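Aminoacyl-tRNA synthetase (Cryptosporidium parvum, PDB 5F9Z) probably attaches proline to its cognate tRNA in an ATP-dependent reaction, as a class II prolyl-tRNA synthetase that binds halofuginone and an ATP analogue. Local coordinates at residues K320-E325 with I388-L393; N324-I329 with R373-V378; L361-G366 with S395-L400. All coordinates share one frame; numbering follows the deposited sequence.

Contact 1: K320-E325 with I388-L393; sequences KKICNE and IPISEL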
loop_
_atom_site.group_PDB
_atom_site.type_symbol
_atom_site.label_atom_id
_atom_site.label_comp_id
_atom_site.label_asym_id
_atom_site.label_seq_id
_atom_site.Cartn_x
_atom_site.Cartn_y
_atom_site.Cartn_z
ATOM N N LYS A 320 -2.424 37.341 -13.234
ATOM C CA LYS A 320 -1.650 36.881 -12.086
ATOM C C LYS A 320 -2.367 37.181 -10.778
ATOM O O LYS A 320 -2.222 36.430 -9.805
ATOM C CB LYS A 320 -0.265 37.530 -12.087
ATOM N N LYS A 321 -3.146 38.262 -10.737
ATOM C CA LYS A 321 -3.866 38.619 -9.520
ATOM C C LYS A 321 -4.999 37.638 -9.241
ATOM O O LYS A 321 -5.271 37.309 -8.081
ATOM C CB LYS A 321 -4.394 40.048 -9.639
ATOM C CG LYS A 321 -5.020 40.612 -8.380
ATOM C CD LYS A 321 -5.343 42.084 -8.577
ATOM C CE LYS A 321 -6.331 42.583 -7.543
ATOM N NZ LYS A 321 -7.368 43.446 -8.177
ATOM N N ILE A 322 -5.667 37.157 -10.292
ATOM C CA ILE A 322 -6.725 36.169 -10.108
ATOM C C ILE A 322 -6.137 34.833 -9.671
ATOM O O ILE A 322 -6.673 34.165 -8.780
ATOM C CB ILE A 322 -7.559 36.031 -11.395
ATOM C CG1 ILE A 322 -8.423 37.276 -11.603
ATOM C CG2 ILE A 322 -8.428 34.783 -11.346
ATOM C CD1 ILE A 322 -9.418 37.518 -10.487
ATOM N N CYS A 323 -5.021 34.426 -10.284
ATOM C CA CYS A 323 -4.386 33.169 -9.902
ATOM C C CYS A 323 -3.880 33.219 -8.466
ATOM O O CYS A 323 -4.015 32.241 -7.719
ATOM C CB CYS A 323 -3.244 32.844 -10.864
ATOM S SG CYS A 323 -3.760 32.602 -12.578
ATOM N N ASN A 324 -3.295 34.349 -8.059
ATOM C CA ASN A 324 -2.848 34.487 -6.677
ATOM C C ASN A 324 -4.029 34.486 -5.714
ATOM O O ASN A 324 -3.940 33.926 -4.615
ATOM C CB ASN A 324 -2.022 35.762 -6.510
ATOM C CG ASN A 324 -0.666 35.672 -7.182
ATOM O OD1 ASN A 324 -0.177 34.582 -7.477
ATOM N ND2 ASN A 324 -0.048 36.823 -7.422
ATOM N N GLU A 325 -5.142 35.109 -6.107
ATOM C CA GLU A 325 -6.332 35.100 -5.264
ATOM C C GLU A 325 -6.880 33.687 -5.110
ATOM O O GLU A 325 -7.211 33.254 -4.001
ATOM C CB GLU A 325 -7.397 36.032 -5.845
ATOM C CG GLU A 325 -8.741 35.948 -5.139
ATOM C CD GLU A 325 -9.761 36.917 -5.701
ATOM O OE1 GLU A 325 -10.626 37.384 -4.930
ATOM O OE2 GLU A 325 -9.695 37.217 -6.912
ATOM N N ILE A 388 -16.679 27.395 -11.638
ATOM C CA ILE A 388 -16.940 27.722 -10.238
ATOM C C ILE A 388 -16.591 29.187 -10.021
ATOM O O ILE A 388 -15.469 29.597 -10.340
ATOM C CB ILE A 388 -16.134 26.827 -9.279
ATOM C CG1 ILE A 388 -16.371 25.349 -9.595
ATOM C CG2 ILE A 388 -16.502 27.130 -7.836
ATOM C CD1 ILE A 388 -17.812 24.915 -9.435
ATOM N N PRO A 389 -17.507 30.005 -9.503
ATOM C CA PRO A 389 -17.139 31.374 -9.132
ATOM C C PRO A 389 -16.060 31.371 -8.060
ATOM O O PRO A 389 -15.974 30.456 -7.237
ATOM C CB PRO A 389 -18.452 31.967 -8.608
ATOM C CG PRO A 389 -19.522 31.134 -9.238
ATOM C CD PRO A 389 -18.948 29.750 -9.334
ATOM N N ILE A 390 -15.225 32.413 -8.085
ATOM C CA ILE A 390 -14.122 32.511 -7.132
ATOM C C ILE A 390 -14.649 32.518 -5.701
ATOM O O ILE A 390 -14.037 31.937 -4.795
ATOM C CB ILE A 390 -13.270 33.759 -7.435
ATOM C CG1 ILE A 390 -12.563 33.601 -8.783
ATOM C CG2 ILE A 390 -12.255 34.008 -6.332
ATOM C CD1 ILE A 390 -11.749 34.808 -9.193
ATOM N N SER A 391 -15.804 33.149 -5.481
ATOM C CA SER A 391 -16.389 33.197 -4.146
ATOM C C SER A 391 -16.883 31.836 -3.672
ATOM O O SER A 391 -17.132 31.666 -2.473
ATOM C CB SER A 391 -17.537 34.206 -4.113
ATOM O OG SER A 391 -18.547 33.858 -5.044
ATOM N N GLU A 392 -17.033 30.867 -4.575
ATOM C CA GLU A 392 -17.479 29.527 -4.216
ATOM C C GLU A 392 -16.334 28.530 -4.080
ATOM O O GLU A 392 -16.575 27.386 -3.684
ATOM C CB GLU A 392 -18.480 29.004 -5.252
ATOM C CG GLU A 392 -19.800 29.758 -5.299
ATOM C CD GLU A 392 -20.791 29.129 -6.261
ATOM O OE1 GLU A 392 -20.460 28.079 -6.852
ATOM O OE2 GLU A 392 -21.900 29.680 -6.424
ATOM N N LEU A 393 -15.101 28.937 -4.390
ATOM C CA LEU A 393 -13.982 27.999 -4.374
ATOM C C LEU A 393 -13.699 27.486 -2.968
ATOM O O LEU A 393 -13.358 26.311 -2.790
ATOM C CB LEU A 393 -12.736 28.660 -4.960
ATOM C CG LEU A 393 -12.779 28.936 -6.462
ATOM C CD1 LEU A 393 -11.553 29.721 -6.892
ATOM C CD2 LEU A 393 -12.878 27.628 -7.225
#
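In the anticodon-binding domain, where helices pack on a five-stranded mixed sheet, Ile-322 and Glu-325 of helix 317-332 meet Ile-390 in the short turn that leads from the edge strand 385-389 into helix 393-417. The backbones stay well apart, with 8.4 Å between the CA atoms of Glu-325 and Ile-390, and side chains bridge the gap. Ile-390 does so with both branches. Its CD1 methyl lies 3.8 Å from CD1 of Ile-322 and 4.0 Å from CG2 of the same residue, an apolar contact in which the two isoleucines run at a slant to one another. Although the CB of Ile-322 is not aimed at the turn, CG1 sits beside the backbone N (chi1 -71°) and the further bend at chi2 brings CD1 within touching distance of Ile-390. The other branch of Ile-390, CG2, packs against the end of Glu-325, 3.9 Å from the carboxylate carbon CD.

Glu-325 stretches out one turn further along the helix, its CG anti to the backbone N (chi1 172°), and its chain meets Ile-390 at roughly a right angle. The touch is plain van der Waals packing of a methyl group on a carboxylate; the charge itself is answered by Arg-373, which forms a salt bridge with Glu-325 and also rests on Ile-390. On the sheet side, a backbone hydrogen bond joins Ile-390 to Arg-373, holding the turn next to the start of strand 374-379. Ile-329, one helical turn beyond Glu-325, also touches Ile-390. The two isoleucines are buried and the glutamate is only partly exposed, with its OE2 lying 3.9 Å from the CD1 methyl of Ile-390.

Contact 2: N324-I329 with R373-V378; sequences NEVECI and RSVRVV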
loop_
_atom_site.group_PDB
_atom_site.type_symbol
_atom_site.label_atom_id
_atom_site.label_comp_id
_atom_site.label_asym_id
_atom_site.label_seq_id
_atom_site.Cartn_x
_atom_site.Cartn_y
_atom_site.Cartn_z
ATOM N N ASN A 324 -3.295 34.349 -8.059
ATOM C CA ASN A 324 -2.848 34.487 -6.677
ATOM C C ASN A 324 -4.029 34.486 -5.714
ATOM O O ASN A 324 -3.940 33.926 -4.615
ATOM C CB ASN A 324 -2.022 35.762 -6.510
ATOM C CG ASN A 324 -0.666 35.672 -7.182
ATOM O OD1 ASN A 324 -0.177 34.582 -7.477
ATOM N ND2 ASN A 324 -0.048 36.823 -7.422
ATOM N N GLU A 325 -5.142 35.109 -6.107
ATOM C CA GLU A 325 -6.332 35.100 -5.264
ATOM C C GLU A 325 -6.880 33.687 -5.110
ATOM O O GLU A 325 -7.211 33.254 -4.001
ATOM C CB GLU A 325 -7.397 36.032 -5.845
ATOM C CG GLU A 325 -8.741 35.948 -5.139
ATOM C CD GLU A 325 -9.761 36.917 -5.701
ATOM O OE1 GLU A 325 -10.626 37.384 -4.930
ATOM O OE2 GLU A 325 -9.695 37.217 -6.912
ATOM N N VAL A 326 -6.974 32.948 -6.218
ATOM C CA VAL A 326 -7.442 31.566 -6.157
ATOM C C VAL A 326 -6.474 30.711 -5.349
ATOM O O VAL A 326 -6.889 29.879 -4.532
ATOM C CB VAL A 326 -7.646 31.007 -7.578
ATOM C CG1 VAL A 326 -7.955 29.520 -7.527
ATOM C CG2 VAL A 326 -8.760 31.758 -8.288
ATOM N N GLU A 327 -5.169 30.904 -5.559
ATOM C CA GLU A 327 -4.177 30.148 -4.800
ATOM C C GLU A 327 -4.252 30.475 -3.314
ATOM O O GLU A 327 -4.074 29.593 -2.465
ATOM C CB GLU A 327 -2.775 30.430 -5.340
ATOM C CG GLU A 327 -1.675 29.630 -4.660
ATOM C CD GLU A 327 -0.289 30.039 -5.116
ATOM O OE1 GLU A 327 -0.113 31.208 -5.519
ATOM O OE2 GLU A 327 0.627 29.189 -5.075
ATOM N N CYS A 328 -4.515 31.741 -2.979
ATOM C CA CYS A 328 -4.638 32.125 -1.577
ATOM C C CYS A 328 -5.877 31.506 -0.943
ATOM O O CYS A 328 -5.835 31.065 0.212
ATOM C CB CYS A 328 -4.674 33.648 -1.451
ATOM S SG CYS A 328 -4.927 34.251 0.234
ATOM N N ILE A 329 -6.988 31.466 -1.682
ATOM C CA ILE A 329 -8.208 30.859 -1.160
ATOM C C ILE A 329 -8.010 29.365 -0.934
ATOM O O ILE A 329 -8.446 28.814 0.085
ATOM C CB ILE A 329 -9.387 31.138 -2.111
ATOM C CG1 ILE A 329 -9.714 32.632 -2.133
ATOM C CG2 ILE A 329 -10.610 30.328 -1.706
ATOM C CD1 ILE A 329 -10.794 33.003 -3.123
ATOM N N ARG A 373 -14.932 36.457 -12.946
ATOM C CA ARG A 373 -14.416 36.086 -11.627
ATOM C C ARG A 373 -14.775 34.639 -11.300
ATOM O O ARG A 373 -15.336 34.324 -10.248
ATOM C CB ARG A 373 -14.908 37.047 -10.543
ATOM C CG ARG A 373 -14.182 38.384 -10.546
ATOM C CD ARG A 373 -14.481 39.200 -9.300
ATOM N NE ARG A 373 -14.222 38.454 -8.072
ATOM C CZ ARG A 373 -13.015 38.260 -7.547
ATOM N NH1 ARG A 373 -12.881 37.569 -6.424
ATOM N NH2 ARG A 373 -11.939 38.747 -8.149
ATOM N N SER A 374 -14.452 33.755 -12.241
ATOM C CA SER A 374 -14.710 32.329 -12.130
ATOM C C SER A 374 -13.504 31.583 -12.681
ATOM O O SER A 374 -12.603 32.178 -13.277
ATOM C CB SER A 374 -15.994 31.939 -12.876
ATOM O OG SER A 374 -15.843 30.708 -13.561
ATOM N N VAL A 375 -13.481 30.270 -12.473
ATOM C CA VAL A 375 -12.390 29.427 -12.947
ATOM C C VAL A 375 -12.970 28.189 -13.615
ATOM O O VAL A 375 -14.005 27.665 -13.188
ATOM C CB VAL A 375 -11.427 29.028 -11.807
ATOM C CG1 VAL A 375 -10.653 30.241 -11.308
ATOM C CG2 VAL A 375 -12.189 28.371 -10.672
ATOM N N ARG A 376 -12.303 27.732 -14.671
ATOM C CA ARG A 376 -12.672 26.502 -15.361
ATOM C C ARG A 376 -11.967 25.328 -14.690
ATOM O O ARG A 376 -10.734 25.252 -14.697
ATOM C CB ARG A 376 -12.305 26.582 -16.842
ATOM C CG ARG A 376 -12.412 25.258 -17.585
ATOM C CD ARG A 376 -13.814 24.675 -17.496
ATOM N NE ARG A 376 -14.821 25.575 -18.050
ATOM C CZ ARG A 376 -15.184 25.596 -19.328
ATOM N NH1 ARG A 376 -14.619 24.765 -20.192
ATOM N NH2 ARG A 376 -16.110 26.450 -19.741
ATOM N N VAL A 377 -12.748 24.420 -14.116
ATOM C CA VAL A 377 -12.221 23.261 -13.406
ATOM C C VAL A 377 -12.388 22.032 -14.287
ATOM O O VAL A 377 -13.478 21.780 -14.816
ATOM C CB VAL A 377 -12.931 23.066 -12.055
ATOM C CG1 VAL A 377 -12.303 21.913 -11.287
ATOM C CG2 VAL A 377 -12.888 24.351 -11.242
ATOM N N VAL A 378 -11.310 21.269 -14.448
ATOM C CA VAL A 378 -11.332 20.000 -15.164
ATOM C C VAL A 378 -10.879 18.918 -14.194
ATOM O O VAL A 378 -9.789 19.012 -13.617
ATOM C CB VAL A 378 -10.439 20.026 -16.414
ATOM C CG1 VAL A 378 -10.552 18.710 -17.171
ATOM C CG2 VAL A 378 -10.811 21.196 -17.311
#
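Both oxygens of the Glu-325 carboxylate are satisfied by Arg-373, through NH1 and NH2. NH1 gives the shorter bond, 2.7 Å to Glu-325 OE1 at 163°; the oxygen lies close to the guanidinium plane, yet the donor comes to it from above the carboxylate plane. NH2 reaches Glu-325 OE2 at 3.0 Å along a more bent path, 146°, and here the syn lone pair is used. The planes of the two groups in this salt bridge are twisted 45° apart. A bend at chi3 helps turn the guanidinium toward helix 317-332.

Arg-373 closes helix 367-372 with a Schellman motif, its positive phi turning the chain into strand 374-379 of the anticodon-binding domain's sheet. From that strand Val-375 faces helix 317-332: its CG1 lies 3.9 Å from CG2 of Val-326, the two side chains passing in opposite directions, and Leu-393 touches both valines. The backbone of Val-375 pairs with Ile-388 on the neighbouring strand, and Ser-374 OG makes a weak hydrogen bond to Ile-388 O. Further along, the guanidinium of Arg-376 finds its own carboxylate through a salt bridge from NE to Asp-387 OD1.

Contact 3: L361-G366 with S395-L400; sequences LRFEVG and SKIPKL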
loop_
_atom_site.group_PDB
_atom_site.type_symbol
_atom_site.label_atom_id
_atom_site.label_comp_id
_atom_site.label_asym_id
_atom_site.label_seq_id
_atom_site.Cartn_x
_atom_site.Cartn_y
_atom_site.Cartn_z
ATOM N N LEU A 361 -7.261 18.231 -9.814
ATOM C CA LEU A 361 -8.008 19.264 -10.516
ATOM C C LEU A 361 -7.041 20.238 -11.170
ATOM O O LEU A 361 -5.983 20.544 -10.611
ATOM C CB LEU A 361 -8.939 20.026 -9.563
ATOM C CG LEU A 361 -9.868 19.215 -8.657
ATOM C CD1 LEU A 361 -10.533 20.125 -7.635
ATOM C CD2 LEU A 361 -10.913 18.473 -9.475
ATOM N N ARG A 362 -7.404 20.723 -12.352
ATOM C CA ARG A 362 -6.676 21.805 -12.995
ATOM C C ARG A 362 -7.616 22.985 -13.195
ATOM O O ARG A 362 -8.788 22.809 -13.542
ATOM C CB ARG A 362 -6.060 21.373 -14.335
ATOM C CG ARG A 362 -7.033 21.168 -15.481
ATOM C CD ARG A 362 -6.324 21.394 -16.806
ATOM N NE ARG A 362 -7.101 20.938 -17.954
ATOM C CZ ARG A 362 -6.973 19.738 -18.510
ATOM N NH1 ARG A 362 -6.098 18.870 -18.018
ATOM N NH2 ARG A 362 -7.718 19.403 -19.554
ATOM N N PHE A 363 -7.101 24.185 -12.945
ATOM C CA PHE A 363 -7.851 25.420 -13.119
ATOM C C PHE A 363 -7.344 26.119 -14.371
ATOM O O PHE A 363 -6.161 26.468 -14.454
ATOM C CB PHE A 363 -7.710 26.337 -11.903
ATOM C CG PHE A 363 -8.422 25.844 -10.671
ATOM C CD1 PHE A 363 -9.156 24.669 -10.688
ATOM C CD2 PHE A 363 -8.365 26.572 -9.493
ATOM C CE1 PHE A 363 -9.806 24.224 -9.553
ATOM C CE2 PHE A 363 -9.016 26.135 -8.357
ATOM C CZ PHE A 363 -9.737 24.959 -8.387
ATOM N N GLU A 364 -8.231 26.314 -15.340
ATOM C CA GLU A 364 -7.918 27.058 -16.551
ATOM C C GLU A 364 -8.407 28.490 -16.371
ATOM O O GLU A 364 -9.609 28.721 -16.197
ATOM C CB GLU A 364 -8.564 26.405 -17.772
ATOM C CG GLU A 364 -8.168 24.949 -17.959
ATOM C CD GLU A 364 -8.872 24.294 -19.129
ATOM O OE1 GLU A 364 -9.692 24.969 -19.788
ATOM O OE2 GLU A 364 -8.605 23.102 -19.391
ATOM N N VAL A 365 -7.480 29.441 -16.401
ATOM C CA VAL A 365 -7.776 30.844 -16.129
ATOM C C VAL A 365 -7.434 31.634 -17.386
ATOM O O VAL A 365 -6.266 31.955 -17.633
ATOM C CB VAL A 365 -7.008 31.373 -14.913
ATOM C CG1 VAL A 365 -7.362 32.830 -14.654
ATOM C CG2 VAL A 365 -7.307 30.520 -13.689
ATOM N N GLY A 366 -8.452 31.951 -18.182
ATOM C CA GLY A 366 -8.277 32.760 -19.363
ATOM C C GLY A 366 -9.042 34.064 -19.265
ATOM O O GLY A 366 -9.605 34.397 -18.219
ATOM N N SER A 395 -15.653 26.721 -0.634
ATOM C CA SER A 395 -16.594 25.665 -0.284
ATOM C C SER A 395 -16.620 24.524 -1.294
ATOM O O SER A 395 -16.723 23.358 -0.897
ATOM C CB SER A 395 -18.006 26.246 -0.143
ATOM O OG SER A 395 -18.970 25.214 -0.033
ATOM N N LYS A 396 -16.527 24.828 -2.589
ATOM C CA LYS A 396 -16.736 23.806 -3.612
ATOM C C LYS A 396 -15.523 22.896 -3.777
ATOM O O LYS A 396 -15.678 21.686 -3.974
ATOM C CB LYS A 396 -17.082 24.464 -4.948
ATOM C CG LYS A 396 -17.586 23.498 -6.006
ATOM C CD LYS A 396 -19.094 23.332 -5.921
ATOM C CE LYS A 396 -19.576 22.174 -6.780
ATOM N NZ LYS A 396 -19.219 20.856 -6.180
ATOM N N ILE A 397 -14.316 23.453 -3.710
ATOM C CA ILE A 397 -13.100 22.695 -4.005
ATOM C C ILE A 397 -12.853 21.617 -2.952
ATOM O O ILE A 397 -12.533 20.479 -3.325
ATOM C CB ILE A 397 -11.886 23.628 -4.154
ATOM C CG1 ILE A 397 -12.111 24.594 -5.317
ATOM C CG2 ILE A 397 -10.614 22.821 -4.375
ATOM C CD1 ILE A 397 -12.546 23.910 -6.595
ATOM N N PRO A 398 -12.971 21.897 -1.647
ATOM C CA PRO A 398 -12.892 20.790 -0.679
ATOM C C PRO A 398 -13.947 19.722 -0.907
ATOM O O PRO A 398 -13.684 18.540 -0.653
ATOM C CB PRO A 398 -13.075 21.492 0.674
ATOM C CG PRO A 398 -12.582 22.866 0.441
ATOM C CD PRO A 398 -13.011 23.203 -0.957
ATOM N N LYS A 399 -15.134 20.102 -1.389
ATOM C CA LYS A 399 -16.157 19.109 -1.697
ATOM C C LYS A 399 -15.772 18.275 -2.914
ATOM O O LYS A 399 -15.995 17.059 -2.934
ATOM C CB LYS A 399 -17.507 19.789 -1.924
ATOM C CG LYS A 399 -18.143 20.358 -0.667
ATOM C CD LYS A 399 -19.550 20.869 -0.943
ATOM C CE LYS A 399 -19.546 21.980 -1.979
ATOM N NZ LYS A 399 -20.914 22.510 -2.232
ATOM N N LEU A 400 -15.195 18.911 -3.938
ATOM C CA LEU A 400 -14.807 18.175 -5.138
ATOM C C LEU A 400 -13.708 17.165 -4.837
ATOM O O LEU A 400 -13.760 16.023 -5.310
ATOM C CB LEU A 400 -14.359 19.145 -6.232
ATOM C CG LEU A 400 -15.473 19.889 -6.969
ATOM C CD1 LEU A 400 -14.892 20.803 -8.037
ATOM C CD2 LEU A 400 -16.458 18.904 -7.579
#
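Strand 361-365 and the helical segment 395-400 run in broadly opposite directions, with 147° between the axes of these short segments and 11.5 Å at their closest approach; the CA atoms of Leu-361 and Leu-400 are nearest each other. Leu-361, Phe-363, Ile-397 and Leu-400, all buried, fill the space between them. The tightest touch is at the edge of the Phe-363 ring, where CZ lies 3.5 Å from CD1 of Ile-397; the methyl sits near the ring plane, so the contact is made at the rim of the aromatic group and not over its face. The two side chains reach for each other from opposite directions. Phe-363 gets there because its CG stands beside the backbone N (chi1 -71°), swinging the ring toward the helix although its CB is not aimed that way. CG1 of Ile-397 follows at 3.9 Å from the same CZ.

Leu-361 lies nearer the C-terminal end of segment 395-400, by Leu-400. Its CD1 methyl rests against two helix residues one turn apart, 4.2 Å from CG2 of Ile-397 and 4.2 Å from CB of Leu-400, whose side chain lies at about a right angle to that of Leu-361. Ile-397 thus touches both strand side chains with different branches: CD1 and CG1 meet the phenylalanine, CG2 the leucine. Beyond the pair of segments, Phe-363 also packs on Val-326 and Leu-330 of helix 317-332, and Leu-400 on Met-386 of strand 385-389.

Such an apolar layer between a central strand and the helices laid over one face of a mixed sheet is the alpha/beta packing of the anticodon-binding domain in class IIa synthetases.

In the fold
All three contacts lie within the anticodon-binding domain and reach its five-stranded sheet. Contacts 1 and 2 have centres about 3 Å apart and both start from helix 317-332, sharing Asn-324 and Glu-325; their far segments lie on or beside the neighbouring strands 385-389 and 374-379. Contact 3, between strand 361-365 and helix 393-417, sits about 9 Å from contact 1 and 7 Å from contact 2, centre to centre. Along the chain, its segments alternate with those of contacts 1 and 2. Strand 361-365 pairs with strand 374-379, where Phe-363 touches Val-377. Helices 317-332 and 393-417 lie on the same face of the sheet, so the contacts probably form parts of one apolar layer.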